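PDB 1SFU: protein E3 homolog from Yaba-like disease virus, which probably blocks host antiviral responses to double-stranded RNA, and through its N-terminal Zalpha domain binds left-handed Z-DNA. Local coordinates for residues C[18-23]-C[37-42]; C[30-35]-C[44-49]; C[51-54]-C[58-61]. All coordinates share one frame; numbering follows the deposited sequence.

Contact 1: residues C[18-23]-C[37-42]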
loop_
_atom_site.group_PDB
_atom_site.type_symbol
_atom_site.label_atom_id
_atom_site.label_comp_id
_atom_site.label_asym_id
_atom_site.label_seq_id
_atom_site.Cartn_x
_atom_site.Cartn_y
_atom_site.Cartn_z
ATOM N N LYS C 18 -10.227 19.168 4.045
ATOM C CA LYS C 18 -9.958 19.984 5.224
ATOM C C LYS C 18 -11.235 20.681 5.684
ATOM O O LYS C 18 -11.556 20.703 6.877
ATOM C CB LYS C 18 -8.866 21.013 4.922
ATOM C CG LYS C 18 -8.492 21.893 6.116
ATOM C CD LYS C 18 -7.253 22.726 5.808
ATOM C CE LYS C 18 -6.942 23.711 6.925
ATOM N NZ LYS C 18 -5.718 24.518 6.607
ATOM N N LYS C 19 -11.975 21.235 4.731
ATOM C CA LYS C 19 -13.217 21.923 5.051
ATOM C C LYS C 19 -14.179 20.957 5.740
ATOM O O LYS C 19 -14.834 21.317 6.710
ATOM C CB LYS C 19 -13.847 22.482 3.776
ATOM C CG LYS C 19 -14.822 23.618 4.013
ATOM C CD LYS C 19 -15.187 24.318 2.705
ATOM C CE LYS C 19 -15.941 25.614 2.968
ATOM N NZ LYS C 19 -15.118 26.565 3.778
ATOM N N GLU C 20 -14.245 19.721 5.251
ATOM C CA GLU C 20 -15.137 18.725 5.836
ATOM C C GLU C 20 -14.771 18.357 7.270
ATOM O O GLU C 20 -15.636 18.315 8.143
ATOM C CB GLU C 20 -15.150 17.448 4.990
ATOM C CG GLU C 20 -15.834 17.586 3.645
ATOM C CD GLU C 20 -17.309 17.911 3.771
ATOM O OE1 GLU C 20 -18.069 17.072 4.307
ATOM O OE2 GLU C 20 -17.704 19.013 3.336
ATOM N N VAL C 21 -13.494 18.077 7.514
ATOM C CA VAL C 21 -13.075 17.695 8.855
ATOM C C VAL C 21 -13.247 18.840 9.847
ATOM O O VAL C 21 -13.619 18.620 10.998
ATOM C CB VAL C 21 -11.604 17.209 8.872
ATOM C CG1 VAL C 21 -11.455 15.984 7.979
ATOM C CG2 VAL C 21 -10.679 18.320 8.425
ATOM N N LEU C 22 -12.986 20.064 9.402
ATOM C CA LEU C 22 -13.132 21.218 10.281
ATOM C C LEU C 22 -14.586 21.460 10.672
ATOM O O LEU C 22 -14.859 22.113 11.673
ATOM C CB LEU C 22 -12.549 22.471 9.620
ATOM C CG LEU C 22 -11.020 22.494 9.585
ATOM C CD1 LEU C 22 -10.523 23.738 8.860
ATOM C CD2 LEU C 22 -10.491 22.456 11.013
ATOM N N SER C 23 -15.519 20.917 9.894
ATOM C CA SER C 23 -16.933 21.093 10.198
ATOM C C SER C 23 -17.400 20.103 11.259
ATOM O O SER C 23 -18.512 20.207 11.765
ATOM C CB SER C 23 -17.783 20.929 8.930
ATOM O OG SER C 23 -17.805 19.583 8.492
ATOM N N ASN C 37 -17.600 9.054 -0.027
ATOM C CA ASN C 37 -19.003 8.973 -0.393
ATOM C C ASN C 37 -19.653 10.347 -0.573
ATOM O O ASN C 37 -20.453 10.544 -1.490
ATOM C CB ASN C 37 -19.746 8.160 0.668
ATOM C CG ASN C 37 -21.188 7.900 0.306
ATOM O OD1 ASN C 37 -21.530 7.727 -0.860
ATOM N ND2 ASN C 37 -22.044 7.847 1.311
ATOM N N ARG C 38 -19.301 11.297 0.291
ATOM C CA ARG C 38 -19.870 12.640 0.216
ATOM C C ARG C 38 -19.265 13.469 -0.907
ATOM O O ARG C 38 -19.978 13.979 -1.769
ATOM C CB ARG C 38 -19.672 13.388 1.536
ATOM C CG ARG C 38 -20.311 12.735 2.751
ATOM C CD ARG C 38 -20.293 13.696 3.937
ATOM N NE ARG C 38 -20.403 13.013 5.227
ATOM C CZ ARG C 38 -21.421 12.236 5.591
ATOM N NH1 ARG C 38 -22.438 12.029 4.762
ATOM N NH2 ARG C 38 -21.422 11.664 6.788
ATOM N N LEU C 39 -17.947 13.604 -0.888
ATOM C CA LEU C 39 -17.250 14.394 -1.892
ATOM C C LEU C 39 -17.203 13.706 -3.253
ATOM O O LEU C 39 -16.616 14.231 -4.196
ATOM C CB LEU C 39 -15.827 14.705 -1.413
ATOM C CG LEU C 39 -15.685 15.536 -0.130
ATOM C CD1 LEU C 39 -16.260 14.782 1.048
ATOM C CD2 LEU C 39 -14.220 15.834 0.121
ATOM N N LYS C 40 -17.829 12.536 -3.351
ATOM C CA LYS C 40 -17.849 11.772 -4.599
ATOM C C LYS C 40 -16.449 11.681 -5.190
ATOM O O LYS C 40 -16.242 11.941 -6.374
ATOM C CB LYS C 40 -18.791 12.428 -5.610
ATOM C CG LYS C 40 -20.247 12.413 -5.191
ATOM C CD LYS C 40 -20.803 11.001 -5.186
ATOM C CE LYS C 40 -22.236 10.970 -4.677
ATOM N NZ LYS C 40 -22.308 11.386 -3.251
ATOM N N ILE C 41 -15.491 11.315 -4.348
ATOM C CA ILE C 41 -14.101 11.188 -4.767
ATOM C C ILE C 41 -13.577 9.811 -4.374
ATOM O O ILE C 41 -14.058 9.212 -3.415
ATOM C CB ILE C 41 -13.231 12.280 -4.102
ATOM C CG1 ILE C 41 -13.684 13.661 -4.586
ATOM C CG2 ILE C 41 -11.759 12.048 -4.417
ATOM C CD1 ILE C 41 -12.927 14.819 -3.960
ATOM N N ASN C 42 -12.601 9.306 -5.122
ATOM C CA ASN C 42 -12.025 7.998 -4.829
ATOM C C ASN C 42 -11.437 7.969 -3.422
ATOM O O ASN C 42 -10.777 8.918 -2.995
ATOM C CB ASN C 42 -10.941 7.656 -5.856
ATOM C CG ASN C 42 -11.506 7.439 -7.248
ATOM O OD1 ASN C 42 -10.764 7.260 -8.216
ATOM N ND2 ASN C 42 -12.835 7.449 -7.354
#
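Glu20 and Leu39 meet because each sends its CG anti to its own carbonyl carbon, at chi1 -70° and -62° respectively, so that two side chains rooted on neighbouring parts of the fold pass alongside each other, running in opposing senses. The setting is the winged helix-turn-helix fold of a Zalpha domain, where helix 11-22 lies against the C-terminal end of helix 32-38, the first helix of the helix-turn-helix. Glu20 makes its apolar contact through the methylene: CG rests 3.8 Å from Leu39 CD1. A bend at chi2 (-63°) turns the carboxylate toward Arg38. There the approach is loose. Glu20 OE1 lies 4.1 Å from Arg38 CD and 4.8 Å from Arg38 NE, so the opposite charges probably attract each other at a distance without their charged atoms touching. Leu39 also packs on Leu16 and Val17 of helix 11-22 and on Ile46 of helix 43-55, which makes the pair with Glu20 the outer margin of a hydrophobic cluster.

Each segment also carries a side-chain to backbone bond of its own. Glu20 O accepts from both Ser23 N and Ser23 OG, the hydroxyl lying 2.5 Å from that carbonyl oxygen. After helix 32-38, Lys40 is the first residue to leave helical backbone angles, with positive phi, and its side chain folds back until NZ lies 2.7 Å from Asn37 O, nearly in line with the C=O bond.

Contact 2: residues C[30-35]-C[44-49]. With nucleotides of chain A.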
loop_
_atom_site.group_PDB
_atom_site.type_symbol
_atom_site.label_atom_id
_atom_site.label_comp_id
_atom_site.label_asym_id
_atom_site.label_seq_id
_atom_site.Cartn_x
_atom_site.Cartn_y
_atom_site.Cartn_z
ATOM N N THR C 30 -14.965 10.843 11.499
ATOM C CA THR C 30 -15.440 10.359 10.209
ATOM C C THR C 30 -14.442 9.334 9.675
ATOM O O THR C 30 -13.469 9.008 10.357
ATOM C CB THR C 30 -15.631 11.533 9.198
ATOM O OG1 THR C 30 -16.315 11.056 8.031
ATOM C CG2 THR C 30 -14.302 12.121 8.789
ATOM N N THR C 31 -14.691 8.811 8.479
ATOM C CA THR C 31 -13.803 7.818 7.875
ATOM C C THR C 31 -13.566 8.183 6.423
ATOM O O THR C 31 -14.260 9.034 5.866
ATOM C CB THR C 31 -14.414 6.406 7.913
ATOM O OG1 THR C 31 -15.579 6.364 7.078
ATOM C CG2 THR C 31 -14.804 6.031 9.336
ATOM N N ALA C 32 -12.588 7.536 5.805
ATOM C CA ALA C 32 -12.285 7.821 4.412
ATOM C C ALA C 32 -13.459 7.408 3.532
ATOM O O ALA C 32 -13.839 8.134 2.610
ATOM C CB ALA C 32 -11.027 7.081 3.982
ATOM N N ILE C 33 -14.032 6.243 3.821
ATOM C CA ILE C 33 -15.155 5.751 3.034
ATOM C C ILE C 33 -16.324 6.735 3.069
ATOM O O ILE C 33 -16.950 7.001 2.042
ATOM C CB ILE C 33 -15.631 4.366 3.529
ATOM C CG1 ILE C 33 -16.875 3.943 2.753
ATOM C CG2 ILE C 33 -15.930 4.413 5.011
ATOM C CD1 ILE C 33 -16.658 3.884 1.246
ATOM N N SER C 34 -16.618 7.278 4.246
ATOM C CA SER C 34 -17.709 8.238 4.364
ATOM C C SER C 34 -17.394 9.497 3.563
ATOM O O SER C 34 -18.226 9.980 2.789
ATOM C CB SER C 34 -17.939 8.611 5.825
ATOM O OG SER C 34 -18.962 9.585 5.925
ATOM N N LEU C 35 -16.188 10.025 3.747
ATOM C CA LEU C 35 -15.772 11.223 3.035
ATOM C C LEU C 35 -15.794 10.993 1.533
ATOM O O LEU C 35 -16.270 11.837 0.773
ATOM C CB LEU C 35 -14.370 11.642 3.478
ATOM C CG LEU C 35 -14.287 12.255 4.876
ATOM C CD1 LEU C 35 -12.827 12.508 5.236
ATOM C CD2 LEU C 35 -15.076 13.559 4.906
ATOM N N LYS C 44 -8.975 6.455 -2.365
ATOM C CA LYS C 44 -7.524 6.609 -2.412
ATOM C C LYS C 44 -7.146 8.092 -2.384
ATOM O O LYS C 44 -6.210 8.490 -1.683
ATOM C CB LYS C 44 -6.930 5.957 -3.668
ATOM C CG LYS C 44 -5.432 6.206 -3.797
ATOM C CD LYS C 44 -4.788 5.489 -4.988
ATOM C CE LYS C 44 -3.292 5.783 -5.019
ATOM N NZ LYS C 44 -2.555 5.069 -6.092
ATOM N N LYS C 45 -7.867 8.907 -3.149
ATOM C CA LYS C 45 -7.587 10.342 -3.175
ATOM C C LYS C 45 -7.862 10.940 -1.798
ATOM O O LYS C 45 -7.073 11.735 -1.292
ATOM C CB LYS C 45 -8.451 11.052 -4.224
ATOM C CG LYS C 45 -8.045 10.803 -5.674
ATOM C CD LYS C 45 -8.887 11.656 -6.627
ATOM C CE LYS C 45 -8.499 11.445 -8.087
ATOM N NZ LYS C 45 -7.083 11.831 -8.352
ATOM N N ILE C 46 -8.982 10.550 -1.199
ATOM C CA ILE C 46 -9.359 11.038 0.127
ATOM C C ILE C 46 -8.268 10.730 1.162
ATOM O O ILE C 46 -7.939 11.579 1.994
ATOM C CB ILE C 46 -10.687 10.400 0.597
ATOM C CG1 ILE C 46 -11.845 10.879 -0.282
ATOM C CG2 ILE C 46 -10.946 10.742 2.057
ATOM C CD1 ILE C 46 -12.125 12.369 -0.185
ATOM N N ASN C 47 -7.716 9.517 1.109
ATOM C CA ASN C 47 -6.660 9.105 2.041
ATOM C C ASN C 47 -5.360 9.873 1.822
ATOM O O ASN C 47 -4.685 10.254 2.776
ATOM C CB ASN C 47 -6.374 7.601 1.920
ATOM C CG ASN C 47 -7.285 6.759 2.793
ATOM O OD1 ASN C 47 -7.651 7.160 3.902
ATOM N ND2 ASN C 47 -7.640 5.572 2.308
ATOM N N GLN C 48 -4.997 10.086 0.564
ATOM C CA GLN C 48 -3.776 10.823 0.270
ATOM C C GLN C 48 -3.806 12.184 0.966
ATOM O O GLN C 48 -2.785 12.660 1.450
ATOM C CB GLN C 48 -3.615 11.017 -1.242
ATOM C CG GLN C 48 -3.270 9.745 -2.003
ATOM C CD GLN C 48 -3.167 9.986 -3.496
ATOM O OE1 GLN C 48 -4.088 10.519 -4.108
ATOM N NE2 GLN C 48 -2.041 9.595 -4.089
ATOM N N GLN C 49 -4.982 12.802 1.017
ATOM C CA GLN C 49 -5.120 14.104 1.659
ATOM C C GLN C 49 -5.248 14.016 3.184
ATOM O O GLN C 49 -4.683 14.839 3.910
ATOM C CB GLN C 49 -6.318 14.853 1.075
ATOM C CG GLN C 49 -6.201 15.092 -0.425
ATOM C CD GLN C 49 -4.794 15.507 -0.842
ATOM O OE1 GLN C 49 -4.219 16.447 -0.295
ATOM N NE2 GLN C 49 -4.235 14.800 -1.819
ATOM P P DG A 5 -5.244 4.095 -0.214
ATOM O OP1 DG A 5 -6.580 4.207 0.411
ATOM O OP2 DG A 5 -5.123 3.983 -1.692
ATOM O "O5'" DG A 5 -4.392 5.352 0.258
ATOM C "C5'" DG A 5 -3.016 5.448 -0.094
ATOM C "C4'" DG A 5 -2.377 6.644 0.573
ATOM O "O4'" DG A 5 -2.502 6.507 2.006
ATOM C "C3'" DG A 5 -0.885 6.757 0.296
ATOM O "O3'" DG A 5 -0.685 7.763 -0.700
ATOM C "C2'" DG A 5 -0.333 7.355 1.581
ATOM C "C1'" DG A 5 -1.334 6.969 2.659
ATOM N N9 DG A 5 -0.902 5.918 3.577
ATOM C C8 DG A 5 -0.889 5.990 4.948
ATOM N N7 DG A 5 -0.504 4.880 5.517
ATOM C C5 DG A 5 -0.234 4.022 4.459
ATOM C C6 DG A 5 0.208 2.671 4.466
ATOM O O6 DG A 5 0.440 1.942 5.443
ATOM N N1 DG A 5 0.365 2.177 3.172
ATOM C C2 DG A 5 0.114 2.886 2.022
ATOM N N2 DG A 5 0.318 2.223 0.869
ATOM N N3 DG A 5 -0.309 4.145 2.003
ATOM C C4 DG A 5 -0.458 4.647 3.251
ATOM P P DC A 6 0.206 7.426 -1.994
ATOM O OP1 DC A 6 0.220 8.640 -2.863
ATOM O OP2 DC A 6 -0.259 6.136 -2.559
ATOM O "O5'" DC A 6 1.663 7.203 -1.385
ATOM C "C5'" DC A 6 2.826 7.312 -2.205
ATOM C "C4'" DC A 6 3.600 6.014 -2.193
ATOM O "O4'" DC A 6 4.108 5.759 -0.862
ATOM C "C3'" DC A 6 2.790 4.773 -2.583
ATOM O "O3'" DC A 6 3.599 3.888 -3.360
ATOM C "C2'" DC A 6 2.500 4.114 -1.250
ATOM C "C1'" DC A 6 3.766 4.439 -0.480
ATOM N N1 DC A 6 3.605 4.411 0.976
ATOM C C2 DC A 6 3.986 3.252 1.668
ATOM O O2 DC A 6 4.469 2.307 1.032
ATOM N N3 DC A 6 3.815 3.195 3.003
ATOM C C4 DC A 6 3.287 4.237 3.651
ATOM N N4 DC A 6 3.112 4.126 4.971
ATOM C C5 DC A 6 2.909 5.436 2.974
ATOM C C6 DC A 6 3.086 5.479 1.649
#
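Apolar packing between Ala32, Leu35 and Ile46 joins the two helices of the helix-turn-helix, 32-38 and the recognition helix 43-55. Ile46 touches with one branch: its CG2, anti to the backbone N, lies 3.8 Å from Leu35 CB and 4.1 Å from Ala32 CB. The backbones come close here, 6.1 Å between the CA atoms of Ala32 and Ile46, as a residue as small as alanine permits. Val17 of helix 11-22 and Leu50 add to the same core.

The polar part begins with Asn47, whose amide has two different neighbours. Its OD1 lies against the methyl of Ala32, 3.4 Å from CB, while ND2 donates to OP1 of DG5 of chain A at 2.6 Å, with an angle of 151° at the hydrogen. The next residue, Gln48, donates from NE2 to OP1 of DC6 of chain A at 2.7 Å in a straighter bond, 166°. An extended chain beyond CG carries that amide past O3' of DG5 to the next phosphate. The Lys44 side chain runs alongside the DNA backbone, its CG 3.1 Å from OP2 of DG5 of chain A.

Thus one turn of helix divides its work, Ile46 packing on helix 32-38 and Asn47 and Gln48 holding successive phosphates. These bonds are made to the DNA backbone and not to a base, consistent with recognition of the shape of the Z-form strand.

Contact 3: residues C[51-54]-C[58-61]. With nucleotides of chain A.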
loop_
_atom_site.group_PDB
_atom_site.type_symbol
_atom_site.label_atom_id
_atom_site.label_comp_id
_atom_site.label_asym_id
_atom_site.label_seq_id
_atom_site.Cartn_x
_atom_site.Cartn_y
_atom_site.Cartn_z
ATOM N N TYR C 51 -3.931 11.869 5.267
ATOM C CA TYR C 51 -2.639 11.680 5.915
ATOM C C TYR C 51 -1.761 12.922 5.807
ATOM O O TYR C 51 -0.967 13.195 6.700
ATOM C CB TYR C 51 -1.923 10.442 5.360
ATOM C CG TYR C 51 -2.540 9.157 5.869
ATOM C CD1 TYR C 51 -3.498 8.467 5.125
ATOM C CD2 TYR C 51 -2.209 8.669 7.128
ATOM C CE1 TYR C 51 -4.116 7.312 5.638
ATOM C CE2 TYR C 51 -2.813 7.528 7.651
ATOM C CZ TYR C 51 -3.763 6.853 6.908
ATOM O OH TYR C 51 -4.362 5.735 7.451
ATOM N N LYS C 52 -1.908 13.677 4.724
ATOM C CA LYS C 52 -1.139 14.913 4.555
ATOM C C LYS C 52 -1.670 15.924 5.576
ATOM O O LYS C 52 -0.914 16.669 6.199
ATOM C CB LYS C 52 -1.315 15.472 3.139
ATOM C CG LYS C 52 -0.654 14.660 2.029
ATOM C CD LYS C 52 -1.108 15.160 0.648
ATOM C CE LYS C 52 -0.470 14.391 -0.502
ATOM N NZ LYS C 52 0.980 14.704 -0.652
ATOM N N LEU C 53 -2.984 15.926 5.753
ATOM C CA LEU C 53 -3.627 16.829 6.687
ATOM C C LEU C 53 -3.219 16.501 8.126
ATOM O O LEU C 53 -3.110 17.396 8.967
ATOM C CB LEU C 53 -5.140 16.732 6.525
ATOM C CG LEU C 53 -6.009 17.797 7.186
ATOM C CD1 LEU C 53 -5.670 19.184 6.631
ATOM C CD2 LEU C 53 -7.472 17.459 6.919
ATOM N N GLN C 54 -2.985 15.222 8.415
ATOM C CA GLN C 54 -2.579 14.849 9.768
ATOM C C GLN C 54 -1.187 15.405 10.033
ATOM O O GLN C 54 -0.864 15.782 11.157
ATOM C CB GLN C 54 -2.579 13.328 9.961
ATOM C CG GLN C 54 -2.124 12.910 11.353
ATOM C CD GLN C 54 -2.290 11.431 11.622
ATOM O OE1 GLN C 54 -1.836 10.589 10.843
ATOM N NE2 GLN C 54 -2.934 11.102 12.740
ATOM N N THR C 58 -4.161 19.158 11.539
ATOM C CA THR C 58 -5.554 19.582 11.451
ATOM C C THR C 58 -6.476 18.420 11.822
ATOM O O THR C 58 -7.566 18.620 12.356
ATOM C CB THR C 58 -5.898 20.053 10.027
ATOM O OG1 THR C 58 -5.031 21.131 9.667
ATOM C CG2 THR C 58 -7.344 20.514 9.946
ATOM N N VAL C 59 -6.021 17.204 11.541
ATOM C CA VAL C 59 -6.806 16.010 11.832
ATOM C C VAL C 59 -5.946 14.979 12.562
ATOM O O VAL C 59 -4.721 15.005 12.469
ATOM C CB VAL C 59 -7.349 15.385 10.521
ATOM C CG1 VAL C 59 -6.191 14.801 9.710
ATOM C CG2 VAL C 59 -8.391 14.319 10.831
ATOM N N LYS C 60 -6.593 14.079 13.290
ATOM C CA LYS C 60 -5.899 13.038 14.036
ATOM C C LYS C 60 -6.525 11.691 13.685
ATOM O O LYS C 60 -7.749 11.530 13.745
ATOM C CB LYS C 60 -6.012 13.309 15.544
ATOM C CG LYS C 60 -5.670 12.119 16.448
ATOM C CD LYS C 60 -4.214 11.717 16.340
ATOM C CE LYS C 60 -3.939 10.407 17.081
ATOM N NZ LYS C 60 -2.505 10.002 16.986
ATOM N N MET C 61 -5.684 10.732 13.313
ATOM C CA MET C 61 -6.152 9.398 12.929
ATOM C C MET C 61 -6.034 8.405 14.075
ATOM O O MET C 61 -5.061 8.436 14.825
ATOM C CB MET C 61 -5.338 8.886 11.728
ATOM C CG MET C 61 -5.753 7.527 11.177
ATOM S SD MET C 61 -5.117 6.089 12.095
ATOM C CE MET C 61 -3.545 5.892 11.302
ATOM P P DG A 5 -5.244 4.095 -0.214
ATOM O OP1 DG A 5 -6.580 4.207 0.411
ATOM O OP2 DG A 5 -5.123 3.983 -1.692
ATOM O "O5'" DG A 5 -4.392 5.352 0.258
ATOM C "C5'" DG A 5 -3.016 5.448 -0.094
ATOM C "C4'" DG A 5 -2.377 6.644 0.573
ATOM O "O4'" DG A 5 -2.502 6.507 2.006
ATOM C "C3'" DG A 5 -0.885 6.757 0.296
ATOM O "O3'" DG A 5 -0.685 7.763 -0.700
ATOM C "C2'" DG A 5 -0.333 7.355 1.581
ATOM C "C1'" DG A 5 -1.334 6.969 2.659
ATOM N N9 DG A 5 -0.902 5.918 3.577
ATOM C C8 DG A 5 -0.889 5.990 4.948
ATOM N N7 DG A 5 -0.504 4.880 5.517
ATOM C C5 DG A 5 -0.234 4.022 4.459
ATOM C C6 DG A 5 0.208 2.671 4.466
ATOM O O6 DG A 5 0.440 1.942 5.443
ATOM N N1 DG A 5 0.365 2.177 3.172
ATOM C C2 DG A 5 0.114 2.886 2.022
ATOM N N2 DG A 5 0.318 2.223 0.869
ATOM N N3 DG A 5 -0.309 4.145 2.003
ATOM C C4 DG A 5 -0.458 4.647 3.251
ATOM P P DC A 4 -6.068 3.095 5.413
ATOM O OP1 DC A 4 -6.093 4.449 6.029
ATOM O OP2 DC A 4 -7.094 2.732 4.415
ATOM O "O5'" DC A 4 -4.635 2.809 4.780
ATOM C "C5'" DC A 4 -3.959 3.789 4.004
ATOM C "C4'" DC A 4 -3.532 3.200 2.678
ATOM O "O4'" DC A 4 -2.565 2.138 2.891
ATOM C "C3'" DC A 4 -4.667 2.586 1.855
ATOM O "O3'" DC A 4 -4.474 2.863 0.461
ATOM C "C2'" DC A 4 -4.494 1.096 2.078
ATOM C "C1'" DC A 4 -2.985 0.975 2.184
ATOM N N1 DC A 4 -2.543 -0.205 2.938
ATOM C C2 DC A 4 -2.105 -1.320 2.232
ATOM O O2 DC A 4 -2.099 -1.269 0.997
ATOM N N3 DC A 4 -1.702 -2.425 2.909
ATOM C C4 DC A 4 -1.732 -2.435 4.243
ATOM N N4 DC A 4 -1.330 -3.553 4.879
ATOM C C5 DC A 4 -2.173 -1.305 4.994
ATOM C C6 DC A 4 -2.566 -0.220 4.306
#
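The methyl of Met61 meets the edge of the Tyr51 ring, with Met61 CE 4.1 Å from Tyr51 CE2. Bends at chi2 (-81°) and chi3 curl the methionine so that its methyl, not its sulfur, makes this approach. The tyrosine, its CG anti to the carbonyl carbon (chi1 -74°), stands with C8 of DG5 of chain A 3.3 Å above the ring plane and over its centre, a CH-pi type of approach, while OP1 of DC4 of chain A lies at its edge, in plane, and accepts from Tyr51 OH at 2.6 Å. Trp69 meets the same tyrosine edge-to-face. In the winged helix-turn-helix this is where the recognition helix 43-55 turns back into the first strand of the wing, 59-62. The turn is held by Thr58 N donating to Leu53 O at 3.3 Å. Leu53, its CG anti to the backbone N, lays CD1 3.5 Å from Thr58 CB and its CB 3.9 Å from Val59 CG1. That valine methyl sits between its own backbone N and carbonyl carbon (chi1 69°), which brings it against Gln54 N at 3.5 Å. Gln54 runs out extended past CG toward the strand, and its CA hydrogen points at Val59 O, with the carbon 3.5 Å from that oxygen.

Contacts 2 and 3 line the DNA-facing side of the winged helix-turn-helix, and contact 1 lies away from it. Contact 1 and contact 2 share helix 32-38, and Ile46 CD1 joins them by packing 4.1 Å from Leu39 CD2; their centres are about 8 Å apart. Contact 2 and contact 3, with centres about 11 Å apart, share helix 43-55, whose consecutive turns face one DNA strand: residues 44-49 hold the phosphates of DG5 and DC6 of chain A, residues 51-54 that of DC4. Contact 1, about 7 Å from the nucleic acid at its nearest atom, still meets contact 3 across the core, where Val21 CG2 is 3.6 Å from Leu53 CD2, although their centres are about 13 Å apart.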